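Side-chain contacts in glycoside hydrolase, GH17 family (Formosa sp. Hel1_33_131, PDB 6FCG), which probably hydrolyses internal beta-1,3-glucosidic bonds of laminarin, as an endo-laminarinase of glycoside hydrolase family 17: residues D42-S47 / V161-V166; Y116-A121 / Y237-T242; G167-V172 / I303-W308. All blocks are in the same frame, centred on the assembly; numbering follows the deposited sequence.

Contact 1 of 3, residues D42-S47 / V161-V166; sequences DILGNS and VKVIAV
I43 and K162 meet with their side chains nearly perpendicular. The terminal methyl CD1 of I43 lies 3.9 Å from CG of K162, so the isoleucine touches the aliphatic root of the lysine and not its charged end. K162 bends at its second torsion (chi2 -65°), which leads the ammonium away from I43 to two backbone oxygens, those of P158 and V38. The partly exposed lysine thus offers methylenes to an apolar neighbour while its nitrogen is satisfied elsewhere. Next to this pair a looser one forms: CD1 of L44 stands 4.3 Å from CG2 of V163. L44 is the first residue beyond helix 40-43, in a type II turn from I43 to N46. The turn is closed by N46 N to I43 O; N46 ND2 also reaches back to D42 O at 3.2 Å, the acceptor close to the amide plane of N46. V163 belongs to the inward face of strand 161-168, where M118 of strand 116-121 and T208 of strand 206-212 also touch it. I43 leans on Y116 and L44 on W206, so the N-terminal segment packs at the N-terminal end of the parallel barrel strands; I164 and V166 turn outward to helix 182-197.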
loop_
_atom_site.group_PDB
_atom_site.type_symbol
_atom_site.label_atom_id
_atom_site.label_comp_id
_atom_site.label_asym_id
_atom_site.label_seq_id
_atom_site.Cartn_x
_atom_site.Cartn_y
_atom_site.Cartn_z
ATOM N N ASP A 42 -18.594 -17.708 -49.274
ATOM C CA ASP A 42 -18.619 -19.152 -48.982
ATOM C C ASP A 42 -17.865 -19.500 -47.701
ATOM O O ASP A 42 -18.204 -20.445 -47.014
ATOM C CB ASP A 42 -17.985 -19.963 -50.139
ATOM C CG ASP A 42 -18.636 -19.697 -51.506
ATOM O OD1 ASP A 42 -19.895 -19.705 -51.591
ATOM O OD2 ASP A 42 -17.871 -19.528 -52.505
ATOM N N ILE A 43 -16.795 -18.764 -47.436
ATOM C CA ILE A 43 -15.833 -19.089 -46.384
ATOM C C ILE A 43 -16.246 -18.575 -44.996
ATOM O O ILE A 43 -16.138 -19.283 -43.989
ATOM C CB ILE A 43 -14.460 -18.481 -46.750
ATOM C CG1 ILE A 43 -13.876 -19.260 -47.914
ATOM C CG2 ILE A 43 -13.491 -18.515 -45.565
ATOM C CD1 ILE A 43 -12.670 -18.589 -48.528
ATOM N N LEU A 44 -16.668 -17.316 -44.947
ATOM C CA LEU A 44 -16.941 -16.693 -43.682
ATOM C C LEU A 44 -18.208 -17.289 -43.088
ATOM O O LEU A 44 -19.228 -17.425 -43.770
ATOM C CB LEU A 44 -17.043 -15.181 -43.824
ATOM C CG LEU A 44 -15.764 -14.465 -44.283
ATOM C CD1 LEU A 44 -16.039 -12.981 -44.499
ATOM C CD2 LEU A 44 -14.628 -14.651 -43.309
ATOM N N GLY A 45 -18.134 -17.670 -41.810
ATOM C CA GLY A 45 -19.278 -18.274 -41.109
ATOM C C GLY A 45 -19.468 -19.755 -41.348
ATOM O O GLY A 45 -20.483 -20.315 -40.965
ATOM N N ASN A 46 -18.489 -20.370 -41.995
ATOM C CA ASN A 46 -18.557 -21.739 -42.393
ATOM C C ASN A 46 -17.505 -22.452 -41.589
ATOM O O ASN A 46 -16.324 -22.193 -41.778
ATOM C CB ASN A 46 -18.265 -21.840 -43.892
ATOM C CG ASN A 46 -18.328 -23.284 -44.435
ATOM O OD1 ASN A 46 -18.141 -24.287 -43.718
ATOM N ND2 ASN A 46 -18.562 -23.376 -45.728
ATOM N N SER A 47 -17.923 -23.377 -40.723
ATOM C CA SER A 47 -16.992 -24.039 -39.799
ATOM C C SER A 47 -16.028 -25.041 -40.442
ATOM O O SER A 47 -15.104 -25.490 -39.786
ATOM C CB SER A 47 -17.754 -24.697 -38.663
ATOM O OG SER A 47 -18.567 -25.723 -39.161
ATOM N N VAL A 161 -6.220 -14.231 -51.406
ATOM C CA VAL A 161 -6.789 -13.031 -50.775
ATOM C C VAL A 161 -8.294 -12.951 -51.043
ATOM O O VAL A 161 -8.710 -12.741 -52.182
ATOM C CB VAL A 161 -6.098 -11.752 -51.289
ATOM C CG1 VAL A 161 -6.765 -10.506 -50.732
ATOM C CG2 VAL A 161 -4.629 -11.774 -50.915
ATOM N N LYS A 162 -9.089 -13.125 -49.997
ATOM C CA LYS A 162 -10.547 -13.046 -50.093
ATOM C C LYS A 162 -11.188 -11.829 -49.443
ATOM O O LYS A 162 -12.362 -11.579 -49.675
ATOM C CB LYS A 162 -11.155 -14.288 -49.463
ATOM C CG LYS A 162 -10.672 -15.566 -50.094
ATOM C CD LYS A 162 -11.105 -15.682 -51.554
ATOM C CE LYS A 162 -10.211 -16.623 -52.342
ATOM N NZ LYS A 162 -10.453 -16.394 -53.778
ATOM N N VAL A 163 -10.432 -11.096 -48.628
ATOM C CA VAL A 163 -10.942 -9.928 -47.911
ATOM C C VAL A 163 -9.834 -8.896 -47.794
ATOM O O VAL A 163 -8.672 -9.230 -47.549
ATOM C CB VAL A 163 -11.459 -10.303 -46.483
ATOM C CG1 VAL A 163 -11.870 -9.053 -45.677
ATOM C CG2 VAL A 163 -12.634 -11.271 -46.521
ATOM N N ILE A 164 -10.212 -7.630 -47.978
ATOM C CA ILE A 164 -9.381 -6.517 -47.530
ATOM C C ILE A 164 -10.089 -5.808 -46.377
ATOM O O ILE A 164 -11.233 -5.433 -46.502
ATOM C CB ILE A 164 -9.071 -5.537 -48.638
ATOM C CG1 ILE A 164 -8.298 -6.236 -49.749
ATOM C CG2 ILE A 164 -8.238 -4.380 -48.087
ATOM C CD1 ILE A 164 -7.996 -5.373 -50.957
ATOM N N ALA A 165 -9.373 -5.648 -45.271
ATOM C CA ALA A 165 -9.840 -4.892 -44.112
ATOM C C ALA A 165 -9.165 -3.536 -44.084
ATOM O O ALA A 165 -7.918 -3.454 -44.037
ATOM C CB ALA A 165 -9.520 -5.643 -42.844
ATOM N N VAL A 166 -9.966 -2.478 -44.137
ATOM C CA VAL A 166 -9.476 -1.093 -44.054
ATOM C C VAL A 166 -9.385 -0.692 -42.595
ATOM O O VAL A 166 -10.391 -0.358 -41.962
ATOM C CB VAL A 166 -10.428 -0.139 -44.788
ATOM C CG1 VAL A 166 -9.940 1.301 -44.674
ATOM C CG2 VAL A 166 -10.536 -0.526 -46.244
#

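Contact 2 of 3, residues Y116-A121 / Y237-T242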
loop_
_atom_site.group_PDB
_atom_site.type_symbol
_atom_site.label_atom_id
_atom_site.label_comp_id
_atom_site.label_asym_id
_atom_site.label_seq_id
_atom_site.Cartn_x
_atom_site.Cartn_y
_atom_site.Cartn_z
ATOM N N TYR A 116 -6.552 -19.367 -47.096
ATOM C CA TYR A 116 -7.030 -18.061 -47.550
ATOM C C TYR A 116 -6.615 -16.959 -46.612
ATOM O O TYR A 116 -6.195 -17.215 -45.482
ATOM C CB TYR A 116 -8.527 -18.095 -47.660
ATOM C CG TYR A 116 -8.971 -19.185 -48.586
ATOM C CD1 TYR A 116 -8.818 -19.059 -49.960
ATOM C CD2 TYR A 116 -9.501 -20.361 -48.089
ATOM C CE1 TYR A 116 -9.208 -20.067 -50.812
ATOM C CE2 TYR A 116 -9.908 -21.375 -48.938
ATOM C CZ TYR A 116 -9.773 -21.221 -50.296
ATOM O OH TYR A 116 -10.161 -22.248 -51.119
ATOM N N MET A 117 -6.687 -15.729 -47.096
ATOM C CA MET A 117 -6.213 -14.570 -46.339
ATOM C C MET A 117 -7.169 -13.386 -46.318
ATOM O O MET A 117 -7.724 -13.005 -47.339
ATOM C CB MET A 117 -4.873 -14.102 -46.868
ATOM C CG MET A 117 -4.217 -13.036 -45.989
ATOM S SD MET A 117 -2.451 -12.666 -46.297
ATOM C CE MET A 117 -1.767 -14.304 -46.439
ATOM N N MET A 118 -7.350 -12.829 -45.115
ATOM C CA MET A 118 -7.960 -11.510 -44.859
ATOM C C MET A 118 -6.809 -10.540 -44.707
ATOM O O MET A 118 -6.077 -10.632 -43.737
ATOM C CB MET A 118 -8.782 -11.576 -43.580
ATOM C CG MET A 118 -9.427 -10.268 -43.132
ATOM S SD MET A 118 -10.248 -10.445 -41.519
ATOM C CE MET A 118 -10.630 -8.734 -41.207
ATOM N N VAL A 119 -6.600 -9.656 -45.692
ATOM C CA VAL A 119 -5.441 -8.753 -45.699
ATOM C C VAL A 119 -5.798 -7.436 -45.066
ATOM O O VAL A 119 -6.736 -6.773 -45.474
ATOM C CB VAL A 119 -4.907 -8.487 -47.096
ATOM C CG1 VAL A 119 -3.845 -7.398 -47.080
ATOM C CG2 VAL A 119 -4.306 -9.740 -47.669
ATOM N N GLY A 120 -5.015 -7.057 -44.066
ATOM C CA GLY A 120 -5.173 -5.798 -43.357
ATOM C C GLY A 120 -4.338 -4.709 -43.972
ATOM O O GLY A 120 -3.126 -4.858 -44.170
ATOM N N ALA A 121 -5.022 -3.622 -44.307
ATOM C CA ALA A 121 -4.387 -2.382 -44.720
ATOM C C ALA A 121 -4.438 -1.502 -43.480
ATOM O O ALA A 121 -5.540 -1.218 -42.970
ATOM C CB ALA A 121 -5.156 -1.748 -45.863
ATOM N N TYR A 237 -19.202 -6.693 -44.964
ATOM C CA TYR A 237 -19.556 -7.182 -43.625
ATOM C C TYR A 237 -18.844 -6.379 -42.535
ATOM O O TYR A 237 -17.967 -5.579 -42.840
ATOM C CB TYR A 237 -19.217 -8.674 -43.504
ATOM C CG TYR A 237 -17.738 -9.011 -43.274
ATOM C CD1 TYR A 237 -16.845 -9.066 -44.322
ATOM C CD2 TYR A 237 -17.259 -9.315 -41.999
ATOM C CE1 TYR A 237 -15.512 -9.405 -44.111
ATOM C CE2 TYR A 237 -15.939 -9.652 -41.779
ATOM C CZ TYR A 237 -15.062 -9.688 -42.832
ATOM O OH TYR A 237 -13.735 -10.034 -42.633
ATOM N N LEU A 238 -19.203 -6.637 -41.272
ATOM C CA LEU A 238 -18.580 -6.007 -40.112
ATOM C C LEU A 238 -17.669 -6.991 -39.404
ATOM O O LEU A 238 -18.120 -8.036 -38.956
ATOM C CB LEU A 238 -19.632 -5.500 -39.116
ATOM C CG LEU A 238 -20.397 -4.213 -39.473
ATOM C CD1 LEU A 238 -21.425 -4.453 -40.578
ATOM C CD2 LEU A 238 -21.106 -3.660 -38.249
ATOM N N SER A 239 -16.394 -6.630 -39.274
ATOM C CA SER A 239 -15.406 -7.404 -38.520
ATOM C C SER A 239 -15.255 -6.761 -37.099
ATOM O O SER A 239 -14.722 -5.668 -36.942
ATOM C CB SER A 239 -14.081 -7.442 -39.277
ATOM O OG SER A 239 -13.161 -8.310 -38.664
ATOM N N VAL A 240 -15.739 -7.467 -36.088
ATOM C CA VAL A 240 -15.961 -6.930 -34.762
ATOM C C VAL A 240 -14.998 -7.545 -33.778
ATOM O O VAL A 240 -14.851 -8.779 -33.741
ATOM C CB VAL A 240 -17.398 -7.237 -34.308
ATOM C CG1 VAL A 240 -17.602 -6.890 -32.850
ATOM C CG2 VAL A 240 -18.368 -6.466 -35.175
ATOM N N HIS A 241 -14.393 -6.704 -32.943
ATOM C CA HIS A 241 -13.526 -7.192 -31.852
ATOM C C HIS A 241 -14.207 -7.082 -30.486
ATOM O O HIS A 241 -14.817 -6.055 -30.195
ATOM C CB HIS A 241 -12.209 -6.402 -31.771
ATOM C CG HIS A 241 -11.445 -6.336 -33.061
ATOM N ND1 HIS A 241 -10.190 -5.769 -33.131
ATOM C CD2 HIS A 241 -11.731 -6.775 -34.312
ATOM C CE1 HIS A 241 -9.743 -5.848 -34.368
ATOM N NE2 HIS A 241 -10.659 -6.451 -35.106
ATOM N N THR A 242 -13.991 -8.097 -29.637
ATOM C CA THR A 242 -14.448 -8.070 -28.249
ATOM C C THR A 242 -13.453 -8.791 -27.366
ATOM O O THR A 242 -12.993 -9.871 -27.724
ATOM C CB THR A 242 -15.846 -8.690 -28.109
ATOM O OG1 THR A 242 -16.186 -8.798 -26.729
ATOM C CG2 THR A 242 -15.914 -10.070 -28.749
#
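M118 reaches across the barrel interior to Y237 and S239, ending on both of their hydroxyl groups. Its chain is fully extended: CG is anti to the backbone N (chi1 177°), and the two later torsions are also near 180°, so the thioether stretches straight out from strand 116-121 toward strand 238-241. This full length spans a wide gap, the nearest CA atoms, those of M118 and S239, being 10.6 Å apart. At the far end the methyl CE lies 3.6 Å from S239 OG and 3.7 Å from Y237 OH. The sulfur takes part as well, with SD 3.7 Å from Y237 OH. Y237 comes from the start of its segment with CG between the backbone N and carbonyl carbon (chi1 78°), a setting that swings the phenol inward, obliquely to the methionine chain. The S239 hydroxyl faces CE. A165 and F348 also border M118, and the Y237 ring meets that of H302 steeply. No hydrogen bond joins the two segments. S239 OG is paired instead with S210 OG, which H241 NE2 also contacts by a hydrogen bond, so the methionine contributes van der Waals contact and apolar filling beside hydroxyls. The contact therefore places a polar cluster against a polarisable thioether in the barrel core.

Contact 3 of 3, residues G167-V172 / I303-W308; sequences GNEAMV and IGETGW
The C-terminal ends of strands 161-168 and 301-305 bring an Asn-Glu pair, N168 and E169, up to E305, the active-site layout of the (beta/alpha)8 (TIM) barrels of clan GH-A, with the two glutamates at the ends of the fourth and seventh strands. By analogy with that clan, E169 would be the acid/base and E305 the nucleophile. The two like-charged carboxylates stand close but not bonded, E169 OE2 4.1 Å from E305 OE1, the chains crossing at about a right angle and the planes 31° apart. N168 adds the amide oxygen: its OD1 lies 3.6 Å from E305 OE2, with amide and carboxylate planes only 19° apart. R87 joins this second pair, giving NH1 to E305 OE2 as a salt bridge and NH2 to N168 OD1. Two tyrosine hydroxyls also grip E305, Y243 at OE1 and Y89 at OE2, while H241 ND1 pairs with E169 OE2. Surrounding hydrogen-bonding and charged groups thus hold the carboxylates. E169, just past the strand end, has a positive phi (59°), and its chain, extended beyond CG, carries the carboxylate toward E305. Strand 161-168 runs between strands 116-121 and 206-212, with G167 backbone-bonded to A121 and E169 to S210. Past E305, T306 packs on helix 326-342, and W308 touches helices 244-250 and 266-294.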
loop_
_atom_site.group_PDB
_atom_site.type_symbol
_atom_site.label_atom_id
_atom_site.label_comp_id
_atom_site.label_asym_id
_atom_site.label_seq_id
_atom_site.Cartn_x
_atom_site.Cartn_y
_atom_site.Cartn_z
ATOM N N GLY A 167 -8.189 -0.785 -42.053
ATOM C CA GLY A 167 -7.940 -0.422 -40.662
ATOM C C GLY A 167 -8.057 -1.542 -39.645
ATOM O O GLY A 167 -8.740 -2.549 -39.853
ATOM N N ASN A 168 -7.325 -1.376 -38.556
ATOM C CA ASN A 168 -7.410 -2.267 -37.431
ATOM C C ASN A 168 -7.532 -1.478 -36.138
ATOM O O ASN A 168 -6.527 -0.943 -35.603
ATOM C CB ASN A 168 -6.180 -3.192 -37.334
ATOM C CG ASN A 168 -6.236 -4.062 -36.082
ATOM O OD1 ASN A 168 -7.072 -4.932 -35.981
ATOM N ND2 ASN A 168 -5.377 -3.809 -35.136
ATOM N N GLU A 169 -8.750 -1.451 -35.622
ATOM C CA GLU A 169 -9.082 -0.670 -34.434
ATOM C C GLU A 169 -8.772 0.799 -34.681
ATOM O O GLU A 169 -8.439 1.552 -33.759
ATOM C CB GLU A 169 -8.399 -1.224 -33.164
ATOM C CG GLU A 169 -9.053 -2.503 -32.672
ATOM C CD GLU A 169 -8.350 -3.163 -31.488
ATOM O OE1 GLU A 169 -7.527 -2.478 -30.870
ATOM O OE2 GLU A 169 -8.605 -4.354 -31.173
ATOM N N ALA A 170 -8.922 1.209 -35.929
ATOM C CA ALA A 170 -8.510 2.528 -36.311
ATOM C C ALA A 170 -9.507 3.621 -35.934
ATOM O O ALA A 170 -9.156 4.776 -36.030
ATOM C CB ALA A 170 -8.197 2.553 -37.809
ATOM N N MET A 171 -10.727 3.254 -35.557
ATOM C CA MET A 171 -11.774 4.212 -35.166
ATOM C C MET A 171 -12.016 4.275 -33.666
ATOM O O MET A 171 -12.647 5.210 -33.180
ATOM C CB MET A 171 -13.114 3.865 -35.833
ATOM C CG MET A 171 -13.102 4.011 -37.344
ATOM S SD MET A 171 -14.669 3.585 -38.153
ATOM C CE MET A 171 -14.684 1.826 -37.851
ATOM N N VAL A 172 -11.498 3.317 -32.923
ATOM C CA VAL A 172 -11.763 3.296 -31.485
ATOM C C VAL A 172 -11.036 4.469 -30.783
ATOM O O VAL A 172 -9.836 4.679 -30.988
ATOM C CB VAL A 172 -11.398 1.920 -30.861
ATOM C CG1 VAL A 172 -9.893 1.772 -30.570
ATOM C CG2 VAL A 172 -12.194 1.672 -29.599
ATOM N N ILE A 303 -16.448 -12.181 -36.127
ATOM C CA ILE A 303 -15.502 -11.798 -35.088
ATOM C C ILE A 303 -14.109 -11.724 -35.686
ATOM O O ILE A 303 -13.485 -12.731 -35.992
ATOM C CB ILE A 303 -15.551 -12.740 -33.870
ATOM C CG1 ILE A 303 -16.995 -12.837 -33.325
ATOM C CG2 ILE A 303 -14.605 -12.256 -32.771
ATOM C CD1 ILE A 303 -17.658 -11.507 -32.978
ATOM N N GLY A 304 -13.623 -10.503 -35.817
ATOM C CA GLY A 304 -12.289 -10.250 -36.325
ATOM C C GLY A 304 -11.164 -10.415 -35.318
ATOM O O GLY A 304 -10.001 -10.546 -35.721
ATOM N N GLU A 305 -11.473 -10.323 -34.028
ATOM C CA GLU A 305 -10.446 -10.459 -33.024
ATOM C C GLU A 305 -11.051 -10.713 -31.650
ATOM O O GLU A 305 -11.890 -9.968 -31.184
ATOM C CB GLU A 305 -9.497 -9.238 -33.015
ATOM C CG GLU A 305 -8.040 -9.576 -32.661
ATOM C CD GLU A 305 -7.140 -8.346 -32.560
ATOM O OE1 GLU A 305 -6.710 -8.004 -31.418
ATOM O OE2 GLU A 305 -6.862 -7.690 -33.602
ATOM N N THR A 306 -10.604 -11.786 -31.019
ATOM C CA THR A 306 -10.760 -11.976 -29.581
ATOM C C THR A 306 -9.714 -12.994 -29.127
ATOM O O THR A 306 -9.245 -13.794 -29.929
ATOM C CB THR A 306 -12.172 -12.430 -29.190
ATOM O OG1 THR A 306 -12.306 -12.369 -27.767
ATOM C CG2 THR A 306 -12.452 -13.866 -29.654
ATOM N N GLY A 307 -9.367 -12.968 -27.852
ATOM C CA GLY A 307 -8.320 -13.825 -27.330
ATOM C C GLY A 307 -8.154 -13.728 -25.826
ATOM O O GLY A 307 -8.679 -12.833 -25.191
ATOM N N TRP A 308 -7.419 -14.678 -25.264
ATOM C CA TRP A 308 -7.214 -14.778 -23.824
ATOM C C TRP A 308 -5.789 -15.283 -23.546
ATOM O O TRP A 308 -5.484 -16.433 -23.797
ATOM C CB TRP A 308 -8.254 -15.745 -23.260
ATOM C CG TRP A 308 -8.437 -15.695 -21.816
ATOM C CD1 TRP A 308 -7.578 -16.179 -20.859
ATOM C CD2 TRP A 308 -9.549 -15.158 -21.119
ATOM N NE1 TRP A 308 -8.095 -15.969 -19.611
ATOM C CE2 TRP A 308 -9.298 -15.328 -19.738
ATOM C CE3 TRP A 308 -10.726 -14.539 -21.516
ATOM C CZ2 TRP A 308 -10.188 -14.916 -18.761
ATOM C CZ3 TRP A 308 -11.611 -14.119 -20.550
ATOM C CH2 TRP A 308 -11.340 -14.313 -19.182
#

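How the contacts relate
All three contacts are buried and reach the same parallel barrel sheet, yet their chemistry changes along its axis. Contact 1, at the N-terminal end, is aliphatic, though one partner is a partly exposed lysine; contact 2 sets a thioether against hydroxyls in the middle; contact 3, at the C-terminal end, gathers carboxylates and an amide, with E169 also partly exposed. Contacts 1 and 3 share strand 161-168 with centres about 15 Å apart, whereas contact 2 lies about 8 Å from each. It borders contact 1 through L44 with Y237 and probable backbone hydrogen bonds of V163 and A165 with V119, and adjoins contact 3 by T242 O hydrogen-bonded to T306 OG1.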